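Local coordinates for protein putative fructose-bisphosphate aldolase (Coccidioides immitis, PDB 3PM6) that is a putative class II fructose-bisphosphate aldolase, a TIM-barrel protein that carries a bound zinc ion, at residues R210-N215 and I241-A246; N186-A191 and E220-V225; A253-Y258 and N280-A285; I32-L37 and A54-F59. All blocks are in the same frame, centred on the assembly; numbering follows the deposited sequence.

Contact 1: R210-N215 and I241-A246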
# COMPACT_ATOMS: atom_id res chain seq x y z
N ARG A 210 5.96 39.56 0.43
CA ARG A 210 5.70 39.00 -0.90
C ARG A 210 4.45 38.12 -0.83
O ARG A 210 3.52 38.26 -1.63
CB ARG A 210 6.91 38.18 -1.36
CG ARG A 210 6.77 37.56 -2.74
CD ARG A 210 8.06 36.81 -3.12
NE ARG A 210 9.18 37.73 -3.33
CZ ARG A 210 9.42 38.37 -4.48
NH1 ARG A 210 8.63 38.19 -5.53
NH2 ARG A 210 10.48 39.19 -4.57
N LEU A 211 4.41 37.24 0.17
CA LEU A 211 3.28 36.35 0.36
C LEU A 211 1.95 37.10 0.47
O LEU A 211 1.03 36.77 -0.25
CB LEU A 211 3.50 35.43 1.57
CG LEU A 211 2.40 34.42 1.81
CD1 LEU A 211 2.27 33.54 0.54
CD2 LEU A 211 2.68 33.57 3.09
N GLN A 212 1.86 38.11 1.36
CA GLN A 212 0.59 38.87 1.52
C GLN A 212 0.22 39.58 0.21
O GLN A 212 -0.93 39.53 -0.19
CB GLN A 212 0.58 39.80 2.77
CG GLN A 212 -0.74 40.65 3.09
CD GLN A 212 -2.14 39.88 3.11
OE1 GLN A 212 -3.01 40.17 2.31
NE2 GLN A 212 -2.33 38.97 4.03
N ARG A 213 1.21 40.14 -0.49
CA ARG A 213 1.00 40.78 -1.82
C ARG A 213 0.35 39.81 -2.81
O ARG A 213 -0.58 40.18 -3.53
CB ARG A 213 2.33 41.31 -2.41
CG ARG A 213 2.62 42.74 -2.06
CD ARG A 213 3.98 43.21 -2.52
NE ARG A 213 4.56 44.00 -1.45
CZ ARG A 213 5.73 43.74 -0.86
NH1 ARG A 213 6.47 42.72 -1.31
NH2 ARG A 213 6.16 44.51 0.14
N ILE A 214 0.84 38.58 -2.83
CA ILE A 214 0.23 37.49 -3.59
C ILE A 214 -1.20 37.21 -3.15
O ILE A 214 -2.12 37.14 -3.96
CB ILE A 214 1.10 36.21 -3.51
CG1 ILE A 214 2.50 36.49 -4.10
CG2 ILE A 214 0.40 34.98 -4.17
CD1 ILE A 214 3.53 35.50 -3.70
N ASN A 215 -1.38 37.06 -1.84
CA ASN A 215 -2.67 36.75 -1.29
C ASN A 215 -3.67 37.85 -1.65
O ASN A 215 -4.80 37.58 -2.11
CB ASN A 215 -2.52 36.63 0.21
CG ASN A 215 -3.78 36.22 0.87
OD1 ASN A 215 -4.51 35.40 0.33
ND2 ASN A 215 -4.05 36.77 2.03
N ILE A 241 -0.47 31.03 7.26
CA ILE A 241 -1.92 30.87 7.24
C ILE A 241 -2.69 32.21 7.31
O ILE A 241 -3.72 32.38 6.64
CB ILE A 241 -2.36 29.95 8.40
CG1 ILE A 241 -1.76 28.54 8.20
CG2 ILE A 241 -3.88 29.96 8.54
CD1 ILE A 241 -1.76 27.66 9.45
N GLU A 242 -2.19 33.14 8.13
CA GLU A 242 -2.74 34.50 8.20
C GLU A 242 -2.53 35.18 6.84
O GLU A 242 -3.28 36.07 6.50
CB GLU A 242 -2.08 35.30 9.33
CG GLU A 242 -2.29 36.85 9.27
CD GLU A 242 -3.66 37.32 9.79
OE1 GLU A 242 -3.70 38.02 10.84
OE2 GLU A 242 -4.71 37.01 9.17
N ARG A 243 -1.54 34.74 6.06
CA ARG A 243 -1.37 35.28 4.71
C ARG A 243 -1.91 34.39 3.59
O ARG A 243 -1.44 34.46 2.46
CB ARG A 243 0.06 35.73 4.48
CG ARG A 243 0.46 36.83 5.48
CD ARG A 243 1.96 36.96 5.62
NE ARG A 243 2.32 38.14 6.39
CZ ARG A 243 2.33 38.19 7.72
NH1 ARG A 243 2.00 37.12 8.46
NH2 ARG A 243 2.69 39.31 8.32
N GLY A 244 -2.92 33.58 3.90
CA GLY A 244 -3.73 32.93 2.87
C GLY A 244 -3.42 31.45 2.63
O GLY A 244 -4.12 30.77 1.87
N VAL A 245 -2.39 30.93 3.29
CA VAL A 245 -2.03 29.51 3.11
C VAL A 245 -3.13 28.59 3.63
O VAL A 245 -3.45 28.62 4.82
CB VAL A 245 -0.68 29.19 3.77
CG1 VAL A 245 -0.45 27.67 3.86
CG2 VAL A 245 0.43 29.88 2.96
N ALA A 246 -3.70 27.78 2.73
CA ALA A 246 -4.79 26.89 3.10
C ALA A 246 -4.43 25.43 3.00
O ALA A 246 -5.22 24.57 3.37
CB ALA A 246 -6.05 27.17 2.23
O HOH W 1 -5.76 36.63 4.61

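Contact 2: N186-A191 and E220-V225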
# COMPACT_ATOMS: atom_id res chain seq x y z
N ASN A 186 -6.79 25.67 -9.61
CA ASN A 186 -7.55 25.95 -8.40
C ASN A 186 -6.67 26.48 -7.29
O ASN A 186 -7.09 27.37 -6.54
CB ASN A 186 -8.26 24.70 -7.92
CG ASN A 186 -9.18 24.12 -8.99
OD1 ASN A 186 -8.86 23.09 -9.62
ND2 ASN A 186 -10.31 24.79 -9.22
N TRP A 187 -5.45 25.94 -7.18
CA TRP A 187 -4.50 26.31 -6.11
C TRP A 187 -3.15 26.74 -6.68
O TRP A 187 -2.77 26.30 -7.75
CB TRP A 187 -4.30 25.14 -5.16
CG TRP A 187 -5.58 24.44 -4.75
CD1 TRP A 187 -6.79 25.02 -4.52
CD2 TRP A 187 -5.74 23.04 -4.48
NE1 TRP A 187 -7.72 24.06 -4.16
CE2 TRP A 187 -7.10 22.84 -4.13
CE3 TRP A 187 -4.89 21.95 -4.50
CZ2 TRP A 187 -7.60 21.60 -3.80
CZ3 TRP A 187 -5.39 20.70 -4.18
CH2 TRP A 187 -6.73 20.54 -3.83
N LEU A 188 -2.44 27.60 -5.96
CA LEU A 188 -1.14 28.13 -6.36
C LEU A 188 -0.12 27.83 -5.27
O LEU A 188 -0.43 27.99 -4.10
CB LEU A 188 -1.20 29.65 -6.56
CG LEU A 188 -1.69 30.24 -7.90
CD1 LEU A 188 -1.54 31.75 -7.92
CD2 LEU A 188 -0.91 29.65 -9.08
N ALA A 189 1.08 27.40 -5.67
CA ALA A 189 2.20 27.12 -4.77
C ALA A 189 3.21 28.23 -4.98
O ALA A 189 3.99 28.18 -5.93
CB ALA A 189 2.83 25.77 -5.13
N PRO A 190 3.17 29.26 -4.12
CA PRO A 190 4.08 30.36 -4.42
C PRO A 190 5.51 30.08 -3.97
O PRO A 190 5.74 29.38 -2.99
CB PRO A 190 3.48 31.56 -3.67
CG PRO A 190 2.59 30.94 -2.52
CD PRO A 190 2.14 29.60 -3.10
N ALA A 191 6.47 30.64 -4.71
CA ALA A 191 7.88 30.71 -4.31
C ALA A 191 8.12 32.05 -3.59
O ALA A 191 8.01 33.11 -4.19
CB ALA A 191 8.79 30.59 -5.54
N GLU A 220 -8.56 35.64 -3.20
CA GLU A 220 -10.01 35.41 -3.25
C GLU A 220 -10.42 34.49 -4.40
O GLU A 220 -11.55 33.99 -4.42
CB GLU A 220 -10.76 36.75 -3.28
CG GLU A 220 -10.36 37.68 -2.13
CD GLU A 220 -11.26 38.90 -1.97
OE1 GLU A 220 -11.75 39.45 -2.99
OE2 GLU A 220 -11.46 39.31 -0.80
N ARG A 221 -9.51 34.26 -5.34
CA ARG A 221 -9.78 33.46 -6.55
C ARG A 221 -9.12 32.07 -6.50
O ARG A 221 -9.64 31.13 -7.11
CB ARG A 221 -9.38 34.22 -7.84
CG ARG A 221 -10.16 35.57 -8.05
CD ARG A 221 -9.70 36.38 -9.29
NE ARG A 221 -8.38 37.04 -9.17
CZ ARG A 221 -7.56 37.22 -10.21
NH1 ARG A 221 -7.90 36.80 -11.41
NH2 ARG A 221 -6.40 37.81 -10.05
N VAL A 222 -8.00 31.93 -5.79
CA VAL A 222 -7.32 30.65 -5.65
C VAL A 222 -6.82 30.36 -4.22
O VAL A 222 -6.57 31.29 -3.44
CB VAL A 222 -6.13 30.49 -6.67
CG1 VAL A 222 -6.62 30.63 -8.09
CG2 VAL A 222 -4.98 31.46 -6.39
N GLY A 223 -6.69 29.08 -3.88
CA GLY A 223 -6.11 28.66 -2.60
C GLY A 223 -4.58 28.72 -2.66
O GLY A 223 -4.00 28.63 -3.73
N LEU A 224 -3.92 28.93 -1.53
CA LEU A 224 -2.47 29.08 -1.53
C LEU A 224 -1.86 27.90 -0.82
O LEU A 224 -2.38 27.49 0.22
CB LEU A 224 -2.06 30.39 -0.87
CG LEU A 224 -2.50 31.67 -1.59
CD1 LEU A 224 -2.05 32.92 -0.81
CD2 LEU A 224 -1.95 31.72 -3.02
N VAL A 225 -0.78 27.37 -1.38
CA VAL A 225 -0.20 26.10 -0.98
C VAL A 225 1.24 26.32 -0.58
O VAL A 225 2.04 26.86 -1.37
CB VAL A 225 -0.31 25.03 -2.12
CG1 VAL A 225 0.16 23.66 -1.65
CG2 VAL A 225 -1.77 24.92 -2.58
O HOH W 2 4.56 27.22 -1.61

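Contact 3: A253-Y258 and N280-A285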
# COMPACT_ATOMS: atom_id res chain seq x y z
N ALA A 253 9.42 15.62 7.56
CA ALA A 253 8.96 15.72 8.94
C ALA A 253 8.30 14.41 9.35
O ALA A 253 8.42 13.97 10.53
CB ALA A 253 7.97 16.91 9.10
N VAL A 254 7.63 13.79 8.39
CA VAL A 254 6.89 12.56 8.64
C VAL A 254 7.74 11.34 8.29
O VAL A 254 7.96 10.49 9.14
CB VAL A 254 5.50 12.56 7.94
CG1 VAL A 254 4.84 11.16 8.03
CG2 VAL A 254 4.61 13.65 8.57
N ASN A 255 8.25 11.29 7.06
CA ASN A 255 8.98 10.11 6.60
C ASN A 255 10.34 9.87 7.18
O ASN A 255 10.86 8.78 7.03
CB ASN A 255 9.03 10.06 5.09
CG ASN A 255 7.67 9.93 4.52
OD1 ASN A 255 7.01 8.93 4.76
ND2 ASN A 255 7.19 10.98 3.85
N ASN A 256 10.94 10.87 7.83
CA ASN A 256 12.17 10.63 8.56
C ASN A 256 11.92 9.68 9.73
O ASN A 256 12.80 8.96 10.11
CB ASN A 256 12.81 11.92 9.06
CG ASN A 256 13.64 12.63 7.97
OD1 ASN A 256 13.91 12.08 6.88
ND2 ASN A 256 14.03 13.88 8.26
N GLU A 257 10.70 9.69 10.29
CA GLU A 257 10.33 8.77 11.39
C GLU A 257 10.36 7.32 10.94
O GLU A 257 10.75 6.43 11.71
CB GLU A 257 8.95 9.10 11.95
CG GLU A 257 8.84 10.47 12.61
CD GLU A 257 9.85 10.65 13.75
OE1 GLU A 257 9.64 10.13 14.84
OE2 GLU A 257 10.86 11.34 13.57
N TYR A 258 9.98 7.07 9.69
CA TYR A 258 10.05 5.72 9.13
C TYR A 258 11.50 5.28 9.05
O TYR A 258 11.84 4.16 9.43
CB TYR A 258 9.42 5.69 7.75
CG TYR A 258 9.59 4.44 6.93
CD1 TYR A 258 10.76 4.20 6.19
CD2 TYR A 258 8.54 3.52 6.82
CE1 TYR A 258 10.89 3.04 5.39
CE2 TYR A 258 8.65 2.37 6.02
CZ TYR A 258 9.83 2.14 5.31
OH TYR A 258 9.91 0.99 4.54
N ASN A 280 3.16 4.14 13.85
CA ASN A 280 2.98 4.92 15.06
C ASN A 280 3.82 6.17 15.08
O ASN A 280 3.31 7.23 15.38
CB ASN A 280 3.28 4.09 16.32
CG ASN A 280 2.36 2.91 16.48
OD1 ASN A 280 1.28 2.88 15.87
ND2 ASN A 280 2.78 1.90 17.25
N ALA A 281 5.11 6.03 14.79
CA ALA A 281 6.03 7.16 14.75
C ALA A 281 5.63 8.21 13.69
O ALA A 281 5.66 9.44 13.96
CB ALA A 281 7.43 6.66 14.54
N MET A 282 5.22 7.74 12.52
CA MET A 282 4.76 8.65 11.46
C MET A 282 3.44 9.28 11.87
O MET A 282 3.24 10.46 11.61
CB MET A 282 4.61 7.92 10.12
CG MET A 282 5.93 7.56 9.44
SD MET A 282 5.70 7.05 7.71
CE MET A 282 5.48 5.32 7.98
N GLN A 283 2.57 8.51 12.54
CA GLN A 283 1.28 9.03 13.02
C GLN A 283 1.48 10.18 13.99
O GLN A 283 0.78 11.21 13.92
CB GLN A 283 0.42 7.94 13.69
CG GLN A 283 -1.03 8.40 14.01
CD GLN A 283 -1.83 7.37 14.79
OE1 GLN A 283 -1.58 6.17 14.67
NE2 GLN A 283 -2.79 7.84 15.61
N ALA A 284 2.47 10.03 14.88
CA ALA A 284 2.74 11.06 15.89
C ALA A 284 3.24 12.35 15.21
O ALA A 284 2.79 13.46 15.55
CB ALA A 284 3.76 10.54 16.96
N ALA A 285 4.12 12.21 14.22
CA ALA A 285 4.60 13.36 13.43
C ALA A 285 3.46 14.08 12.69
O ALA A 285 3.40 15.31 12.66
CB ALA A 285 5.73 12.95 12.47
O HOH W 3 7.38 10.26 15.83

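Contact 4: I32-L37 and A54-F59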
# COMPACT_ATOMS: atom_id res chain seq x y z
N ILE A 32 0.19 15.44 3.40
CA ILE A 32 1.35 14.66 3.82
C ILE A 32 1.77 13.74 2.71
O ILE A 32 0.98 12.88 2.29
CB ILE A 32 0.97 13.77 5.07
CG1 ILE A 32 0.22 14.61 6.12
CG2 ILE A 32 2.19 13.03 5.63
CD1 ILE A 32 1.02 15.78 6.66
N CYS A 33 3.00 13.93 2.23
CA CYS A 33 3.60 13.04 1.28
C CYS A 33 3.92 11.72 1.90
O CYS A 33 4.54 11.64 2.97
CB CYS A 33 4.92 13.63 0.75
SG CYS A 33 4.64 15.20 -0.02
N VAL A 34 3.56 10.66 1.18
CA VAL A 34 3.89 9.31 1.64
C VAL A 34 4.37 8.48 0.48
O VAL A 34 4.11 8.84 -0.67
CB VAL A 34 2.68 8.59 2.27
CG1 VAL A 34 2.26 9.24 3.58
CG2 VAL A 34 1.53 8.51 1.30
N TYR A 35 5.04 7.35 0.80
CA TYR A 35 5.67 6.45 -0.18
C TYR A 35 5.19 5.02 -0.04
O TYR A 35 5.65 4.13 -0.76
CB TYR A 35 7.19 6.39 0.02
CG TYR A 35 7.90 7.69 -0.15
CD1 TYR A 35 8.35 8.13 -1.40
CD2 TYR A 35 8.14 8.50 0.96
CE1 TYR A 35 9.05 9.35 -1.51
CE2 TYR A 35 8.79 9.69 0.85
CZ TYR A 35 9.26 10.11 -0.37
OH TYR A 35 9.89 11.33 -0.39
N ASN A 36 4.29 4.81 0.92
CA ASN A 36 3.98 3.48 1.36
C ASN A 36 2.69 3.40 2.18
O ASN A 36 2.12 4.42 2.64
CB ASN A 36 5.18 2.89 2.13
CG ASN A 36 5.68 3.82 3.23
OD1 ASN A 36 4.90 4.33 4.04
ND2 ASN A 36 6.98 4.06 3.23
N LEU A 37 2.21 2.18 2.31
CA LEU A 37 1.00 1.90 3.08
C LEU A 37 1.14 2.31 4.54
O LEU A 37 0.18 2.77 5.12
CB LEU A 37 0.65 0.40 2.97
CG LEU A 37 -0.44 -0.26 3.83
CD1 LEU A 37 -1.73 0.49 3.81
CD2 LEU A 37 -0.69 -1.65 3.28
N ALA A 54 -7.45 15.94 5.96
CA ALA A 54 -6.06 15.71 5.54
C ALA A 54 -6.03 15.44 4.07
O ALA A 54 -7.05 15.26 3.46
CB ALA A 54 -5.42 14.49 6.30
N MET A 55 -4.83 15.43 3.50
CA MET A 55 -4.67 14.97 2.14
C MET A 55 -3.52 14.00 2.12
O MET A 55 -2.52 14.19 2.82
CB MET A 55 -4.42 16.15 1.18
CG MET A 55 -5.63 17.04 0.94
SD MET A 55 -5.26 18.43 -0.21
CE MET A 55 -6.94 19.08 -0.37
N ILE A 56 -3.66 12.96 1.32
CA ILE A 56 -2.57 12.02 1.13
C ILE A 56 -1.89 12.45 -0.20
O ILE A 56 -2.56 12.59 -1.23
CB ILE A 56 -3.11 10.54 1.05
CG1 ILE A 56 -3.79 10.11 2.37
CG2 ILE A 56 -2.03 9.55 0.61
CD1 ILE A 56 -4.47 8.78 2.27
N LEU A 57 -0.58 12.70 -0.15
CA LEU A 57 0.15 13.06 -1.36
C LEU A 57 1.00 11.92 -1.88
O LEU A 57 1.74 11.31 -1.12
CB LEU A 57 1.01 14.32 -1.13
CG LEU A 57 0.26 15.64 -1.30
CD1 LEU A 57 -0.98 15.70 -0.33
CD2 LEU A 57 1.18 16.81 -1.04
N LEU A 58 0.90 11.61 -3.17
CA LEU A 58 1.80 10.63 -3.77
C LEU A 58 2.67 11.34 -4.80
O LEU A 58 2.25 12.36 -5.35
CB LEU A 58 1.00 9.49 -4.42
CG LEU A 58 0.25 8.54 -3.46
CD1 LEU A 58 -0.65 7.68 -4.32
CD2 LEU A 58 1.24 7.63 -2.65
N PHE A 59 3.90 10.83 -5.04
CA PHE A 59 4.75 11.37 -6.11
C PHE A 59 4.54 10.56 -7.38
O PHE A 59 3.92 9.47 -7.32
CB PHE A 59 6.24 11.36 -5.71
CG PHE A 59 6.55 12.24 -4.55
CD1 PHE A 59 6.25 13.61 -4.58
CD2 PHE A 59 7.13 11.73 -3.41
CE1 PHE A 59 6.53 14.43 -3.49
CE2 PHE A 59 7.42 12.57 -2.32
CZ PHE A 59 7.12 13.91 -2.38
O HOH W 4 5.01 8.69 -3.46

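Contact 1: R210-N215 and I241-A246
Arg243 touches two residues of helix 208-218, Leu211 through its own CB and Asn215 through its own carbonyl oxygen. On this tight side Leu211 CD2 lies 3.7 Å from Arg243 CB, where the two side chains cross obliquely, and the same methyl approaches Val245 CG2 more loosely, at 4.3 Å. Asn215 has CG anti to its backbone N (chi1 -176°), and that amide carbon faces Arg243 O, which is 3.3 Å from Asn215 CB. Asn215 OD1 also comes within 3.6 Å of Gly244 CA, an approach made from the side where a CB would stand. Gly244, with phi 103°, is the C-prime residue of a Schellman motif that ends helix 234-242. Its N bonds Ile241 O at 3.1 Å, Val245 N makes the wider 6-to-1 bond, and the chain turns into strand 245-250, the last of the TIM barrel. Helix 208-218 therefore packs against a helix-to-strand junction. Toward solvent the contact is looser. No direct hydrogen bond spans it; a water accepts from Asn215 ND2 at 3.1 Å and donates to Glu242 O at 3.2 Å. Gln212 crosses the Arg243 side chain at about a right angle, Gln212 CB standing 4.0 Å from Arg243 CG. Beyond that point Arg243 runs extended from CG to NE, and its NH1 bonds the carbonyl oxygen of Lys239, in the helix that has just ended.

Contact 2: N186-A191 and E220-V225
Gly223 makes two hydrogen bonds to the backbone of segment 186-191, giving one through N and accepting one through O. Gly223 N donates to Asn186 O at 3.2 Å, in the plane of that carbonyl, while Leu188 N reaches Gly223 O at 2.9 Å in a fairly straight bond (164° at H). The third rung, Val225 N to Leu188 O, is 2.8 Å long but more bent, at 138°. Side chains pack on both faces of this parallel pair. On one, Trp187 CB rests 3.6 Å from Val225 CG2; on the other, Leu188 CD1 lies 3.8 Å from Val222 CG2, the valine branch that sits between its own backbone N and carbonyl carbon. Past the strand, Pro190 CD approaches Val225 O to 3.2 Å, and a water donates to both Val225 O and Pro190 O. Farther out, Val218 of helix 208-218 covers Leu188, Leu211 and Ile214 of that helix cover Pro190, and Glu148 touches Trp187, Ala189 and Val225. The Ala189 side chain, about 7 Å from the zinc ion, packs on the zinc ligand His227. Strand 187-188, helix 208-218 and strand 223-226 form one beta-alpha-beta unit of the TIM barrel, with the zinc ligands His196 and His227 following its two strands.

Contact 3: A253-Y258 and N280-A285
Helical segments 253-258 and 280-285 run nearly antiparallel, 161° between their N-to-C directions, and the axes of these segments approach to 8.0 Å. Val254 CA and Met282 CA are the nearest such pair, at 5.3 Å. Met282 enters as a knob into the hole formed by Val254, Asn255, Glu257 and Tyr258. Met282 CB meets Val254 CG1 at 3.9 Å, its CG touches Val254 O at 3.6 Å, and a bend at chi3 (-90°) puts CE at the edge of the Tyr258 ring, near its plane and 3.7 Å from Tyr258 CD2. Those two side chains lie side by side and point the same way. Alanine methyls fill in beside it: Ala285 CB sits 3.5 Å from Ala253 O, and Ala281 CB meets Glu257 CB at 3.9 Å. Asn255 OD1 approaches Met282 SD, but its amide nitrogen is engaged by Asn251 OD1 and Cys33 O. Beyond the pair, Asn255 packs on Ile271 and Tyr258 on Met262, both of the second subunit. No hydrogen bond links the helices directly; beside Glu257 a water donates to Ala281 O at 2.7 Å and also to Glu257 OE1. The contact is therefore mostly apolar, Met282 and the alanine methyls against Val254 and the carbon chain of Glu257, with water bridging polar atoms.

Contact 4: I32-L37 and A54-F59
Cys33 and Phe59 each set the first side-chain atom beyond CB anti to their own carbonyl carbon (chi1 -59° for SG, -64° for CG), beside the backbone N; Cys33 SG then lies 3.7 Å from Phe59 CZ in an oblique sulfur-aromatic contact. Tyr35 OH lies near the Phe59 plane at the ring's edge, 3.4 Å from Phe59 CE2, the atom next to CZ. The planes of these two rings meet obliquely, at 51°. Tyr35 OH is gripped by Asp159 O and Asn251 ND2. The backbones pair as parallel strands, through Ile32 N to Met55 O at 3.0 Å, Leu57 N to Ile32 O at 2.9 Å and Val34 N to Leu57 O at 3.0 Å; the middle donor stands above the plane of its carbonyl. Where the strands part, a water extends the ladder, donating to Val34 O and accepting from Phe59 N. On the face opposite Cys33 and Leu57, Val34 CG2 meets Ile56 CG2 at 3.8 Å. Ile43 of helix 37-49 covers Ile32, Val34 and Ile56 there, completing a beta-alpha-beta unit, while strand 85-92 flanks strand 54-58, its His88 on Leu57 and its Asp90 on Cys33 and Phe59.

In the fold
Along the chain contact 4 comes first, contacts 2 and 1 follow with their segments alternating, and contact 3 closes last. Contacts 1, 2 and 4 all reach the closed eight-stranded parallel sheet. Contacts 1 and 2 have centres 9 Å apart; contact 1 uses helix 208-218, which links the two strands of contact 2, and strands 223-226 and 245-250 are adjacent. Strand 245-250 also neighbours strand 29-33 of contact 4, so first and last strands close the barrel. The centres of contacts 2 and 4 are 20 Å apart, yet Trp187 packs on Met55. Contact 3 lies outside the sheet, its centre 12 Å from that of contact 4; Asn255 links the two through Cys33, and both touch the second subunit, so this part of the barrel adjoins the subunit interface.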